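PDB 5Y1A: 35 kDa hemin binding protein from Porphyromonas gingivalis, which is a virulence-associated cargo of the type IX secretion system that joins a thioredoxin domain to beta-sandwich domains and probably binds hemin. Local coordinates for residues G32-N37 and P144-L149; K36-E41 and F110-M115; F74-H79 and H206-I211; L98-G103 and E116-N121; A249-P254 and S262-G267. One frame throughout, in Å; residues are numbered along the deposited sequence.

Overall arrangement
Contacts 1 and 2 share strand 34-44 and overlap at Lys36 and Asn37, with centres about 14 Å apart. Contact 2 pairs that strand with 109-112 in the thioredoxin-like sheet, and contact 3 takes neighbouring strand 73-79 across to strand 207-220 of a second sheet. Contact 4, where helix 89-102 meets the loop following strand 109-112, is nested along the chain inside the loops closed by contacts 1 and 3. Contact 5, a hairpin, opens after all the others have closed; its centre lies about 9 Å from those of contacts 1 and 2, and it touches both. Thioredoxin-like part and beta-sandwich are thereby packed into one continuous body.

Contact 1: G32-N37 and P144-L149; sequences GSFKKN and PAEVNL
The Phe34 ring lies across the side chain of Glu146, the two meeting at about a right angle. Phe34 has its CG anti to the carbonyl carbon, which turns the ring over the start of strand 145-153. Glu146 CB sits over one face in a CH-pi contact, 4.0 Å from the centroid of the Phe34 ring, while Ser33 CB lies over the opposite face, so the ring is held between a neighbour in sequence and a residue more than a hundred positions away. At the rim, in the ring plane, Phe34 CD2 comes to 3.7 Å from Pro144 C, and Phe34 CB lies 3.4 Å from Ala145 O. The contact joins the beginning of strand 34-44, a strand of the thioredoxin-like sheet, to the first residues of strand 145-153, which belongs to a separate mixed sheet beside it. Glu146 runs out extended, CG anti to its backbone N (chi1 166°), and its carboxylate plane is turned 57° from the Phe34 ring. One oxygen, Glu146 OE2, accepts a hydrogen bond from water 1 at 2.5 Å, and that water accepts from Lys35 N at 3.0 Å, so it ties the Lys35 backbone to the Glu146 carboxylate. The other oxygen, Glu146 OE1, is met from above the carboxylate plane by Asn148 ND2 at 3.0 Å.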
# COMPACT_ATOMS: atom_id res chain seq x y z
N GLY A 32 -23.77 3.74 -12.30
CA GLY A 32 -24.06 3.21 -10.97
C GLY A 32 -24.41 4.14 -9.82
O GLY A 32 -24.42 5.38 -9.96
N SER A 33 -24.67 3.52 -8.67
CA SER A 33 -25.10 4.20 -7.44
C SER A 33 -23.98 4.97 -6.77
O SER A 33 -24.25 5.83 -5.94
CB SER A 33 -25.60 3.18 -6.40
OG SER A 33 -26.62 2.36 -6.91
N PHE A 34 -22.72 4.63 -7.09
CA PHE A 34 -21.60 5.08 -6.28
C PHE A 34 -20.68 6.11 -6.98
O PHE A 34 -20.74 6.26 -8.19
CB PHE A 34 -20.82 3.85 -5.76
CG PHE A 34 -21.68 2.86 -5.05
CD1 PHE A 34 -22.18 3.14 -3.78
CD2 PHE A 34 -22.01 1.66 -5.64
CE1 PHE A 34 -23.01 2.24 -3.12
CE2 PHE A 34 -22.83 0.75 -4.99
CZ PHE A 34 -23.33 1.05 -3.71
N LYS A 35 -19.83 6.77 -6.20
CA LYS A 35 -18.94 7.82 -6.71
C LYS A 35 -17.61 7.22 -7.19
O LYS A 35 -16.88 6.66 -6.39
CB LYS A 35 -18.67 8.83 -5.59
CG LYS A 35 -17.62 9.88 -5.91
CD LYS A 35 -17.38 10.81 -4.71
CE LYS A 35 -16.48 10.14 -3.65
NZ LYS A 35 -16.26 11.06 -2.49
N LYS A 36 -17.31 7.39 -8.47
CA LYS A 36 -16.12 6.78 -9.10
C LYS A 36 -14.79 7.42 -8.68
O LYS A 36 -14.62 8.64 -8.75
CB LYS A 36 -16.29 6.81 -10.64
CG LYS A 36 -15.14 6.27 -11.48
CD LYS A 36 -15.09 4.76 -11.45
CE LYS A 36 -14.03 4.14 -12.39
NZ LYS A 36 -14.51 3.91 -13.78
N ASN A 37 -13.87 6.57 -8.24
CA ASN A 37 -12.45 6.93 -8.09
C ASN A 37 -11.67 6.17 -9.15
O ASN A 37 -12.06 5.07 -9.50
CB ASN A 37 -11.92 6.55 -6.71
CG ASN A 37 -12.65 7.28 -5.60
OD1 ASN A 37 -12.95 8.46 -5.72
ND2 ASN A 37 -12.96 6.58 -4.52
N PRO A 144 -20.67 1.15 -10.25
CA PRO A 144 -21.57 0.16 -9.65
C PRO A 144 -21.00 -0.59 -8.44
O PRO A 144 -21.54 -1.61 -8.05
CB PRO A 144 -21.81 -0.80 -10.81
CG PRO A 144 -20.52 -0.82 -11.52
CD PRO A 144 -20.01 0.60 -11.46
N ALA A 145 -19.90 -0.09 -7.87
CA ALA A 145 -19.36 -0.64 -6.62
C ALA A 145 -18.71 0.48 -5.83
O ALA A 145 -18.41 1.55 -6.38
CB ALA A 145 -18.35 -1.77 -6.90
N GLU A 146 -18.51 0.23 -4.53
CA GLU A 146 -17.81 1.16 -3.67
C GLU A 146 -17.02 0.33 -2.68
O GLU A 146 -17.43 -0.78 -2.31
CB GLU A 146 -18.83 2.07 -2.95
CG GLU A 146 -18.32 2.88 -1.79
CD GLU A 146 -19.47 3.55 -1.06
OE1 GLU A 146 -19.95 2.98 -0.04
OE2 GLU A 146 -19.90 4.62 -1.53
N VAL A 147 -15.87 0.87 -2.28
CA VAL A 147 -15.08 0.22 -1.23
C VAL A 147 -14.51 1.27 -0.30
O VAL A 147 -13.91 2.27 -0.74
CB VAL A 147 -14.00 -0.76 -1.78
CG1 VAL A 147 -13.07 -0.08 -2.76
CG2 VAL A 147 -13.24 -1.43 -0.62
N ASN A 148 -14.75 1.02 0.99
CA ASN A 148 -14.36 1.91 2.08
C ASN A 148 -13.31 1.19 2.91
O ASN A 148 -13.38 -0.04 3.07
CB ASN A 148 -15.59 2.23 2.94
CG ASN A 148 -16.69 2.92 2.14
OD1 ASN A 148 -16.48 4.01 1.60
ND2 ASN A 148 -17.84 2.27 2.04
N LEU A 149 -12.38 1.95 3.47
CA LEU A 149 -11.25 1.39 4.20
C LEU A 149 -11.21 1.93 5.62
O LEU A 149 -11.35 3.15 5.85
CB LEU A 149 -9.95 1.77 3.50
CG LEU A 149 -9.51 1.06 2.23
CD1 LEU A 149 -10.47 1.31 1.05
CD2 LEU A 149 -8.12 1.55 1.90
O HOH W 1 -19.14 6.12 -3.40

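Contact 2: K36-E41 and F110-M115; sequences KNVVLE and FSVCRM
Strands 34-44 and 109-112 are antiparallel neighbours in the central sheet of the thioredoxin-like fold. Their backbones are tied at the hydrogen-bonded pair Glu41-Ser111, with Glu41 N to Ser111 O at 3.0 Å and Ser111 N to Glu41 O at 2.8 Å. Where the second strand ends, Cys113 N still reaches Val39 O at 2.9 Å, nearly along the carbonyl axis, and Val39 N makes a weak bond to Cys113 SG. Apolar packing occupies the face bearing Leu40 and Val112: Leu40 CD2 lies 3.9 Å from Val112 CG2, and the Leu40 side chain runs alongside Phe110. Helix 127-138 packs on Phe110 and Val112 from this side. Charge is handled on the Glu41 side. There Arg114, extended from CG to NE, meets the carboxylate side-on, planes 16° apart, with each Glu41 oxygen using its syn lone pair; Tyr183 OH also bonds Glu41 OE2. Water 2 donates to Glu41 OE1 and Ser111 O and accepts from Arg114 N. The two bonds of the salt bridge are nearly straight, Arg114 NE to Glu41 OE1 at 2.9 Å and Arg114 NH2 to Glu41 OE2 at 2.8 Å.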
# COMPACT_ATOMS: atom_id res chain seq x y z
N LYS A 36 -17.31 7.39 -8.47
CA LYS A 36 -16.12 6.78 -9.10
C LYS A 36 -14.79 7.42 -8.68
O LYS A 36 -14.62 8.64 -8.75
CB LYS A 36 -16.29 6.81 -10.64
CG LYS A 36 -15.14 6.27 -11.48
CD LYS A 36 -15.09 4.76 -11.45
CE LYS A 36 -14.03 4.14 -12.39
NZ LYS A 36 -14.51 3.91 -13.78
N ASN A 37 -13.87 6.57 -8.24
CA ASN A 37 -12.45 6.93 -8.09
C ASN A 37 -11.67 6.17 -9.15
O ASN A 37 -12.06 5.07 -9.50
CB ASN A 37 -11.92 6.55 -6.71
CG ASN A 37 -12.65 7.28 -5.60
OD1 ASN A 37 -12.95 8.46 -5.72
ND2 ASN A 37 -12.96 6.58 -4.52
N VAL A 38 -10.58 6.77 -9.62
CA VAL A 38 -9.79 6.23 -10.71
C VAL A 38 -8.48 5.73 -10.15
O VAL A 38 -7.84 6.43 -9.38
CB VAL A 38 -9.56 7.31 -11.80
CG1 VAL A 38 -8.36 6.89 -12.73
CG2 VAL A 38 -10.79 7.48 -12.64
N VAL A 39 -8.10 4.52 -10.54
CA VAL A 39 -6.78 3.95 -10.23
C VAL A 39 -5.89 4.03 -11.47
O VAL A 39 -6.33 3.69 -12.57
CB VAL A 39 -6.93 2.46 -9.76
CG1 VAL A 39 -5.56 1.77 -9.63
CG2 VAL A 39 -7.71 2.39 -8.46
N LEU A 40 -4.66 4.49 -11.30
CA LEU A 40 -3.66 4.44 -12.37
C LEU A 40 -2.61 3.44 -11.92
O LEU A 40 -2.21 3.47 -10.75
CB LEU A 40 -3.02 5.82 -12.58
CG LEU A 40 -3.98 7.00 -12.82
CD1 LEU A 40 -3.17 8.28 -13.12
CD2 LEU A 40 -4.93 6.68 -13.98
N GLU A 41 -2.24 2.51 -12.81
CA GLU A 41 -1.08 1.63 -12.57
C GLU A 41 -0.00 2.03 -13.56
O GLU A 41 -0.21 1.94 -14.77
CB GLU A 41 -1.49 0.13 -12.67
CG GLU A 41 -2.41 -0.24 -11.49
CD GLU A 41 -3.07 -1.59 -11.66
OE1 GLU A 41 -3.79 -1.74 -12.67
OE2 GLU A 41 -2.86 -2.49 -10.81
N PHE A 110 1.35 3.28 -18.67
CA PHE A 110 0.36 3.21 -17.60
C PHE A 110 -0.97 2.72 -18.10
O PHE A 110 -1.26 2.77 -19.30
CB PHE A 110 0.20 4.54 -16.82
CG PHE A 110 -0.76 5.58 -17.43
CD1 PHE A 110 -1.61 6.31 -16.58
CD2 PHE A 110 -0.78 5.87 -18.80
CE1 PHE A 110 -2.47 7.30 -17.08
CE2 PHE A 110 -1.67 6.86 -19.31
CZ PHE A 110 -2.48 7.58 -18.44
N SER A 111 -1.76 2.24 -17.14
CA SER A 111 -3.11 1.75 -17.38
C SER A 111 -4.10 2.55 -16.52
O SER A 111 -3.86 2.74 -15.31
CB SER A 111 -3.17 0.28 -16.99
OG SER A 111 -4.51 -0.18 -17.01
N VAL A 112 -5.20 2.96 -17.15
CA VAL A 112 -6.30 3.64 -16.45
C VAL A 112 -7.39 2.63 -16.10
O VAL A 112 -8.09 2.14 -16.99
CB VAL A 112 -6.90 4.82 -17.29
CG1 VAL A 112 -7.97 5.53 -16.46
CG2 VAL A 112 -5.79 5.81 -17.65
N CYS A 113 -7.49 2.29 -14.81
CA CYS A 113 -8.49 1.35 -14.31
C CYS A 113 -8.50 0.02 -15.09
O CYS A 113 -9.56 -0.57 -15.24
CB CYS A 113 -9.90 1.95 -14.35
SG CYS A 113 -10.09 3.46 -13.36
N ARG A 114 -7.33 -0.41 -15.60
CA ARG A 114 -7.23 -1.63 -16.43
C ARG A 114 -8.28 -1.69 -17.53
O ARG A 114 -8.80 -2.77 -17.87
CB ARG A 114 -7.33 -2.89 -15.55
CG ARG A 114 -6.26 -2.91 -14.42
CD ARG A 114 -6.46 -4.12 -13.51
NE ARG A 114 -5.44 -4.10 -12.45
CZ ARG A 114 -5.31 -5.04 -11.51
NH1 ARG A 114 -6.15 -6.09 -11.46
NH2 ARG A 114 -4.34 -4.91 -10.60
N MET A 115 -8.60 -0.53 -18.09
CA MET A 115 -9.69 -0.46 -19.06
C MET A 115 -9.23 -0.85 -20.46
O MET A 115 -10.06 -1.16 -21.35
CB MET A 115 -10.38 0.92 -19.01
CG MET A 115 -9.63 2.06 -19.62
SD MET A 115 -10.29 3.69 -19.06
CE MET A 115 -11.79 3.23 -18.26
O HOH W 2 -5.07 0.49 -13.79

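Contact 3: F74-H79 and H206-I211; sequences FQTFVH and HTVLMI
Here two sheets meet edge to edge: strand 73-79, outermost in the thioredoxin-like sheet, is joined to strand 207-220, outermost in an antiparallel sheet of the beta-sandwich. The strands cross at 67°, so a single bridge forms, at Phe77 and Thr207. Phe77 N donates to His206 O at 2.9 Å, and Phe77 O accepts from Val208 N at 3.0 Å. Against strand 179-186, their other neighbour, His206 and Thr207 both face Lys186, a G1 beta bulge. Beyond the bridge, His206 CB comes to 3.3 Å from Gln75 O, and its ring runs obliquely across the Gln75 amide. On the Val208 side, Val208 CG2 rests 3.8 Å from Thr76 CB, whose OG1 bonds Leu40 O. Water 4 donates to Phe77 O and Val208 O and accepts from His79 N; water 5 links His79 NE2 to Thr207 OG1, while His79 ND1 is held by Asp82. As the strands diverge, water thus joins backbone groups they leave apart and ties the His79 ring to Thr207.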
# COMPACT_ATOMS: atom_id res chain seq x y z
N PHE A 74 -6.09 7.76 -7.74
CA PHE A 74 -5.15 7.05 -6.86
C PHE A 74 -4.06 6.45 -7.74
O PHE A 74 -4.32 5.44 -8.41
CB PHE A 74 -5.86 5.93 -6.09
CG PHE A 74 -7.06 6.39 -5.29
CD1 PHE A 74 -7.06 7.62 -4.61
CD2 PHE A 74 -8.20 5.60 -5.22
CE1 PHE A 74 -8.20 8.04 -3.89
CE2 PHE A 74 -9.32 5.99 -4.49
CZ PHE A 74 -9.31 7.21 -3.81
N GLN A 75 -2.88 7.05 -7.75
CA GLN A 75 -1.76 6.54 -8.54
C GLN A 75 -1.06 5.37 -7.86
O GLN A 75 -1.00 5.28 -6.62
CB GLN A 75 -0.69 7.62 -8.76
CG GLN A 75 -1.13 8.91 -9.40
CD GLN A 75 0.02 9.92 -9.38
OE1 GLN A 75 0.99 9.76 -10.11
NE2 GLN A 75 -0.09 10.94 -8.54
N THR A 76 -0.54 4.45 -8.67
CA THR A 76 0.34 3.40 -8.18
C THR A 76 1.47 3.20 -9.18
O THR A 76 1.24 3.32 -10.39
CB THR A 76 -0.38 2.06 -7.98
OG1 THR A 76 -0.80 1.56 -9.25
CG2 THR A 76 -1.59 2.20 -7.08
N PHE A 77 2.69 2.96 -8.69
CA PHE A 77 3.85 2.71 -9.55
C PHE A 77 4.32 1.30 -9.26
O PHE A 77 4.58 0.95 -8.10
CB PHE A 77 4.98 3.71 -9.28
CG PHE A 77 4.67 5.09 -9.81
CD1 PHE A 77 5.27 5.55 -10.99
CD2 PHE A 77 3.76 5.92 -9.13
CE1 PHE A 77 4.95 6.82 -11.52
CE2 PHE A 77 3.45 7.20 -9.63
CZ PHE A 77 4.04 7.66 -10.83
N VAL A 78 4.43 0.50 -10.32
CA VAL A 78 4.77 -0.92 -10.23
C VAL A 78 6.13 -1.09 -10.88
O VAL A 78 6.30 -0.79 -12.07
CB VAL A 78 3.74 -1.79 -10.99
CG1 VAL A 78 4.16 -3.26 -10.94
CG2 VAL A 78 2.31 -1.63 -10.41
N HIS A 79 7.11 -1.54 -10.10
CA HIS A 79 8.48 -1.65 -10.58
C HIS A 79 8.78 -3.02 -11.16
O HIS A 79 8.24 -4.01 -10.69
CB HIS A 79 9.44 -1.37 -9.43
CG HIS A 79 9.65 0.09 -9.18
ND1 HIS A 79 10.81 0.74 -9.53
CD2 HIS A 79 8.82 1.04 -8.68
CE1 HIS A 79 10.70 2.02 -9.23
NE2 HIS A 79 9.50 2.24 -8.72
N HIS A 206 3.93 6.95 -4.32
CA HIS A 206 2.78 6.07 -4.61
C HIS A 206 3.28 4.70 -5.12
O HIS A 206 2.71 4.13 -6.04
CB HIS A 206 1.86 6.73 -5.67
CG HIS A 206 1.61 8.18 -5.43
ND1 HIS A 206 0.96 8.65 -4.30
CD2 HIS A 206 1.92 9.28 -6.17
CE1 HIS A 206 0.88 9.97 -4.35
NE2 HIS A 206 1.47 10.38 -5.46
N THR A 207 4.32 4.16 -4.48
CA THR A 207 5.03 3.01 -5.03
C THR A 207 4.57 1.71 -4.36
O THR A 207 4.55 1.59 -3.14
CB THR A 207 6.53 3.25 -4.89
OG1 THR A 207 6.86 4.40 -5.70
CG2 THR A 207 7.37 2.04 -5.35
N VAL A 208 4.15 0.73 -5.17
CA VAL A 208 3.64 -0.51 -4.60
C VAL A 208 4.76 -1.34 -3.97
O VAL A 208 5.70 -1.71 -4.66
CB VAL A 208 2.94 -1.37 -5.67
CG1 VAL A 208 2.43 -2.65 -5.02
CG2 VAL A 208 1.78 -0.58 -6.30
N LEU A 209 4.66 -1.62 -2.68
CA LEU A 209 5.62 -2.54 -2.04
C LEU A 209 5.02 -3.83 -1.53
O LEU A 209 5.78 -4.81 -1.28
CB LEU A 209 6.36 -1.87 -0.87
CG LEU A 209 7.15 -0.62 -1.30
CD1 LEU A 209 7.91 -0.11 -0.05
CD2 LEU A 209 8.12 -0.87 -2.48
N MET A 210 3.70 -3.81 -1.32
CA MET A 210 2.97 -5.01 -0.90
C MET A 210 1.65 -5.16 -1.62
O MET A 210 0.97 -4.17 -1.93
CB MET A 210 2.71 -5.04 0.63
CG MET A 210 3.93 -4.79 1.51
SD MET A 210 3.53 -4.78 3.32
CE MET A 210 3.05 -6.48 3.57
N ILE A 211 1.26 -6.41 -1.85
CA ILE A 211 -0.06 -6.76 -2.37
C ILE A 211 -0.65 -7.72 -1.33
O ILE A 211 -0.07 -8.78 -1.04
CB ILE A 211 -0.00 -7.45 -3.79
CG1 ILE A 211 0.80 -6.57 -4.80
CG2 ILE A 211 -1.43 -7.72 -4.31
CD1 ILE A 211 2.32 -6.84 -4.89
O HOH W 3 2.11 12.77 -6.52
O HOH W 4 6.50 -0.97 -7.31
O HOH W 5 8.09 4.35 -8.27

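Contact 4: L98-G103 and E116-N121; sequences LDQTLG and EKKGEN
The C-terminal end of helix 89-102, which leads into strand 109-112 of the thioredoxin-like domain, is covered by the type II beta turn from Lys117 to Glu120. Lys118 lies stretched along the last turn of the helix, CG anti to its N and the chain extended beyond it. Its CB sits 3.5 Å from Thr101 O, and at the tip Lys118 NZ bonds Gln100 O at 2.7 Å, in the carbonyl plane on a lone pair. One residue on, Gly119 N donates to Leu102 O at 3.2 Å from above the carbonyl plane; its phi of 94° suits the third position of this turn. The turn closes through Glu120 N to Lys117 O at 3.0 Å, and Glu120 OE1 reaches back to Lys117 N. Deeper in, Leu102 CD2 packs at 3.5 Å against Glu116 O, which is itself bonded to His261. Ammonium and amide N-H thus both meet carbonyls at the negative end of the helix dipole, where a positive charge should be electrostatically welcome.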
# COMPACT_ATOMS: atom_id res chain seq x y z
N LEU A 98 0.08 -8.23 -14.63
CA LEU A 98 -0.44 -7.06 -15.34
C LEU A 98 0.02 -7.12 -16.80
O LEU A 98 -0.74 -6.75 -17.70
CB LEU A 98 0.05 -5.77 -14.67
CG LEU A 98 -0.70 -5.44 -13.36
CD1 LEU A 98 0.01 -4.35 -12.56
CD2 LEU A 98 -2.16 -5.04 -13.66
N ASP A 99 1.26 -7.55 -17.01
CA ASP A 99 1.77 -7.75 -18.38
C ASP A 99 0.94 -8.80 -19.16
O ASP A 99 0.51 -8.56 -20.29
CB ASP A 99 3.25 -8.14 -18.32
CG ASP A 99 3.93 -8.16 -19.69
OD1 ASP A 99 3.47 -7.47 -20.65
OD2 ASP A 99 4.95 -8.89 -19.79
N GLN A 100 0.70 -9.95 -18.54
CA GLN A 100 -0.17 -10.96 -19.15
C GLN A 100 -1.54 -10.38 -19.55
O GLN A 100 -2.06 -10.67 -20.62
CB GLN A 100 -0.33 -12.15 -18.20
CG GLN A 100 -1.12 -13.32 -18.84
CD GLN A 100 -0.52 -13.81 -20.16
OE1 GLN A 100 0.70 -14.03 -20.26
NE2 GLN A 100 -1.37 -14.00 -21.18
N THR A 101 -2.09 -9.52 -18.70
CA THR A 101 -3.40 -8.94 -18.93
C THR A 101 -3.43 -7.81 -19.96
O THR A 101 -4.31 -7.77 -20.85
CB THR A 101 -3.97 -8.46 -17.56
OG1 THR A 101 -4.11 -9.60 -16.72
CG2 THR A 101 -5.35 -7.76 -17.71
N LEU A 102 -2.45 -6.92 -19.87
CA LEU A 102 -2.50 -5.66 -20.62
C LEU A 102 -1.53 -5.57 -21.81
O LEU A 102 -1.78 -4.81 -22.78
CB LEU A 102 -2.25 -4.48 -19.66
CG LEU A 102 -3.21 -4.35 -18.48
CD1 LEU A 102 -2.58 -3.36 -17.49
CD2 LEU A 102 -4.55 -3.81 -18.98
N GLY A 103 -0.43 -6.32 -21.73
CA GLY A 103 0.58 -6.29 -22.78
C GLY A 103 1.39 -5.00 -22.66
O GLY A 103 1.17 -4.06 -23.43
N GLU A 116 -7.92 -0.85 -20.68
CA GLU A 116 -7.35 -1.20 -21.99
C GLU A 116 -7.41 -2.70 -22.28
O GLU A 116 -7.07 -3.52 -21.42
CB GLU A 116 -5.90 -0.70 -22.10
CG GLU A 116 -5.72 0.81 -21.79
CD GLU A 116 -5.59 1.13 -20.28
OE1 GLU A 116 -5.62 0.18 -19.46
OE2 GLU A 116 -5.43 2.32 -19.90
N LYS A 117 -7.80 -3.04 -23.51
CA LYS A 117 -7.64 -4.43 -23.99
C LYS A 117 -6.17 -4.69 -24.26
O LYS A 117 -5.43 -3.76 -24.54
CB LYS A 117 -8.46 -4.69 -25.27
CG LYS A 117 -9.94 -4.45 -25.06
CD LYS A 117 -10.82 -5.44 -25.80
CE LYS A 117 -12.28 -5.21 -25.44
NZ LYS A 117 -12.45 -4.58 -24.08
N LYS A 118 -5.74 -5.94 -24.18
CA LYS A 118 -4.35 -6.29 -24.39
C LYS A 118 -3.91 -5.77 -25.74
O LYS A 118 -4.58 -6.00 -26.74
CB LYS A 118 -4.14 -7.80 -24.35
CG LYS A 118 -2.67 -8.17 -24.27
CD LYS A 118 -2.49 -9.61 -23.83
CE LYS A 118 -1.02 -9.89 -23.55
NZ LYS A 118 -0.83 -11.25 -23.00
N GLY A 119 -2.79 -5.05 -25.76
CA GLY A 119 -2.21 -4.58 -27.02
C GLY A 119 -2.65 -3.17 -27.38
O GLY A 119 -2.20 -2.62 -28.39
N GLU A 120 -3.52 -2.60 -26.55
CA GLU A 120 -4.02 -1.24 -26.73
C GLU A 120 -2.95 -0.25 -26.32
O GLU A 120 -1.80 -0.62 -26.00
CB GLU A 120 -5.32 -1.03 -25.93
CG GLU A 120 -6.07 0.28 -26.19
CD GLU A 120 -7.40 0.39 -25.44
OE1 GLU A 120 -8.12 -0.63 -25.29
OE2 GLU A 120 -7.75 1.52 -25.01
N ASN A 121 -3.33 1.03 -26.34
CA ASN A 121 -2.42 2.13 -26.12
C ASN A 121 -2.16 2.27 -24.62
O ASN A 121 -3.12 2.49 -23.87
CB ASN A 121 -3.08 3.40 -26.69
CG ASN A 121 -2.21 4.65 -26.58
OD1 ASN A 121 -1.96 5.15 -25.49
ND2 ASN A 121 -1.80 5.18 -27.73
O HOH W 6 -0.70 -2.90 -24.91

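Contact 5: A249-P254 and S262-G267; sequences AFVHHP and SIINAG
Six backbone bonds join the two segments, and Val251 O takes two of them. It accepts from Ile264 N at 2.7 Å and, weakly, from Asn265 N at 3.4 Å, because Ile264 and Asn265 both face Val251 in a classic beta bulge. Val251 N is paid off by Asn265 O at 2.9 Å. At the far end of the ladder, Ala249 N bonds Gly267 O at 2.9 Å and Gly267 N bonds Ala249 O at 2.8 Å, while past the bulge His253 N finds Ser262 O at 2.9 Å. This is the hairpin of strands 245-252 and 263-270 in an antiparallel sheet of the beta-sandwich, its second strand forming the sheet edge. The side chains are also well supplied: His252 ND1 donates to His253 O, and NE2 of the same ring bonds Thr181. Asn265 reaches out to two neighbouring strands, giving ND2 to Ala145 O and Lys35 O and receiving Asn37 N at OD1. Two methyls cover rings. Ile263 CD1 sits over the Phe250 face, 3.9 Å from its centroid. From the bulge itself, Ile264 CD1 lies over the His253 ring, 3.7 Å from its centroid, the side chains crossing at about a right angle.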
# COMPACT_ATOMS: atom_id res chain seq x y z
N ALA A 249 -7.34 0.03 -1.94
CA ALA A 249 -8.06 -1.20 -2.27
C ALA A 249 -8.96 -0.92 -3.44
O ALA A 249 -9.55 0.18 -3.56
CB ALA A 249 -8.90 -1.68 -1.08
N PHE A 250 -9.10 -1.92 -4.31
CA PHE A 250 -10.04 -1.76 -5.42
C PHE A 250 -10.78 -3.04 -5.78
O PHE A 250 -10.22 -4.15 -5.68
CB PHE A 250 -9.38 -1.10 -6.63
CG PHE A 250 -8.10 -1.74 -7.09
CD1 PHE A 250 -8.12 -2.76 -8.06
CD2 PHE A 250 -6.88 -1.28 -6.61
CE1 PHE A 250 -6.92 -3.34 -8.53
CE2 PHE A 250 -5.64 -1.84 -7.06
CZ PHE A 250 -5.68 -2.87 -8.03
N VAL A 251 -12.05 -2.87 -6.17
CA VAL A 251 -12.91 -3.95 -6.69
C VAL A 251 -12.76 -3.99 -8.22
O VAL A 251 -12.79 -2.95 -8.90
CB VAL A 251 -14.39 -3.69 -6.31
CG1 VAL A 251 -15.28 -4.81 -6.82
CG2 VAL A 251 -14.55 -3.53 -4.77
N HIS A 252 -12.56 -5.18 -8.77
CA HIS A 252 -12.27 -5.29 -10.19
C HIS A 252 -12.74 -6.61 -10.75
O HIS A 252 -12.93 -7.59 -10.02
CB HIS A 252 -10.75 -5.10 -10.43
CG HIS A 252 -9.87 -6.09 -9.70
ND1 HIS A 252 -9.44 -7.27 -10.29
CD2 HIS A 252 -9.28 -6.05 -8.48
CE1 HIS A 252 -8.65 -7.92 -9.45
NE2 HIS A 252 -8.54 -7.20 -8.34
N HIS A 253 -12.93 -6.62 -12.07
CA HIS A 253 -13.17 -7.85 -12.81
C HIS A 253 -11.89 -8.69 -12.87
O HIS A 253 -10.78 -8.17 -12.72
CB HIS A 253 -13.71 -7.51 -14.21
CG HIS A 253 -15.06 -6.85 -14.18
ND1 HIS A 253 -16.22 -7.54 -13.92
CD2 HIS A 253 -15.42 -5.56 -14.37
CE1 HIS A 253 -17.25 -6.71 -13.96
NE2 HIS A 253 -16.79 -5.49 -14.22
N PRO A 254 -12.04 -10.00 -13.07
CA PRO A 254 -10.85 -10.87 -13.10
C PRO A 254 -9.84 -10.46 -14.17
O PRO A 254 -10.24 -10.13 -15.29
CB PRO A 254 -11.45 -12.26 -13.40
CG PRO A 254 -12.89 -12.17 -12.92
CD PRO A 254 -13.30 -10.75 -13.23
N SER A 262 -11.52 -4.72 -16.02
CA SER A 262 -11.40 -3.33 -15.51
C SER A 262 -11.55 -3.24 -13.99
O SER A 262 -12.18 -4.10 -13.35
CB SER A 262 -12.40 -2.38 -16.21
OG SER A 262 -13.75 -2.74 -15.88
N ILE A 263 -10.98 -2.18 -13.44
CA ILE A 263 -11.18 -1.81 -12.05
C ILE A 263 -12.49 -1.03 -11.98
O ILE A 263 -12.69 -0.06 -12.73
CB ILE A 263 -9.98 -0.99 -11.52
CG1 ILE A 263 -8.67 -1.79 -11.72
CG2 ILE A 263 -10.24 -0.60 -10.06
CD1 ILE A 263 -7.39 -1.07 -11.21
N ILE A 264 -13.36 -1.48 -11.09
CA ILE A 264 -14.71 -0.97 -11.00
C ILE A 264 -14.74 0.27 -10.08
O ILE A 264 -15.32 1.31 -10.45
CB ILE A 264 -15.65 -2.08 -10.51
CG1 ILE A 264 -15.69 -3.23 -11.53
CG2 ILE A 264 -17.08 -1.52 -10.29
CD1 ILE A 264 -16.14 -4.59 -10.91
N ASN A 265 -14.19 0.13 -8.87
CA ASN A 265 -14.00 1.30 -8.02
C ASN A 265 -12.90 1.04 -7.00
O ASN A 265 -12.40 -0.08 -6.87
CB ASN A 265 -15.29 1.69 -7.31
CG ASN A 265 -15.43 3.20 -7.12
OD1 ASN A 265 -14.47 3.98 -7.30
ND2 ASN A 265 -16.62 3.62 -6.75
N ALA A 266 -12.51 2.09 -6.28
CA ALA A 266 -11.35 2.01 -5.39
C ALA A 266 -11.57 2.91 -4.18
O ALA A 266 -12.38 3.84 -4.23
CB ALA A 266 -10.14 2.49 -6.11
N GLY A 267 -10.82 2.64 -3.12
CA GLY A 267 -10.78 3.50 -1.94
C GLY A 267 -9.33 3.53 -1.44
O GLY A 267 -8.55 2.61 -1.70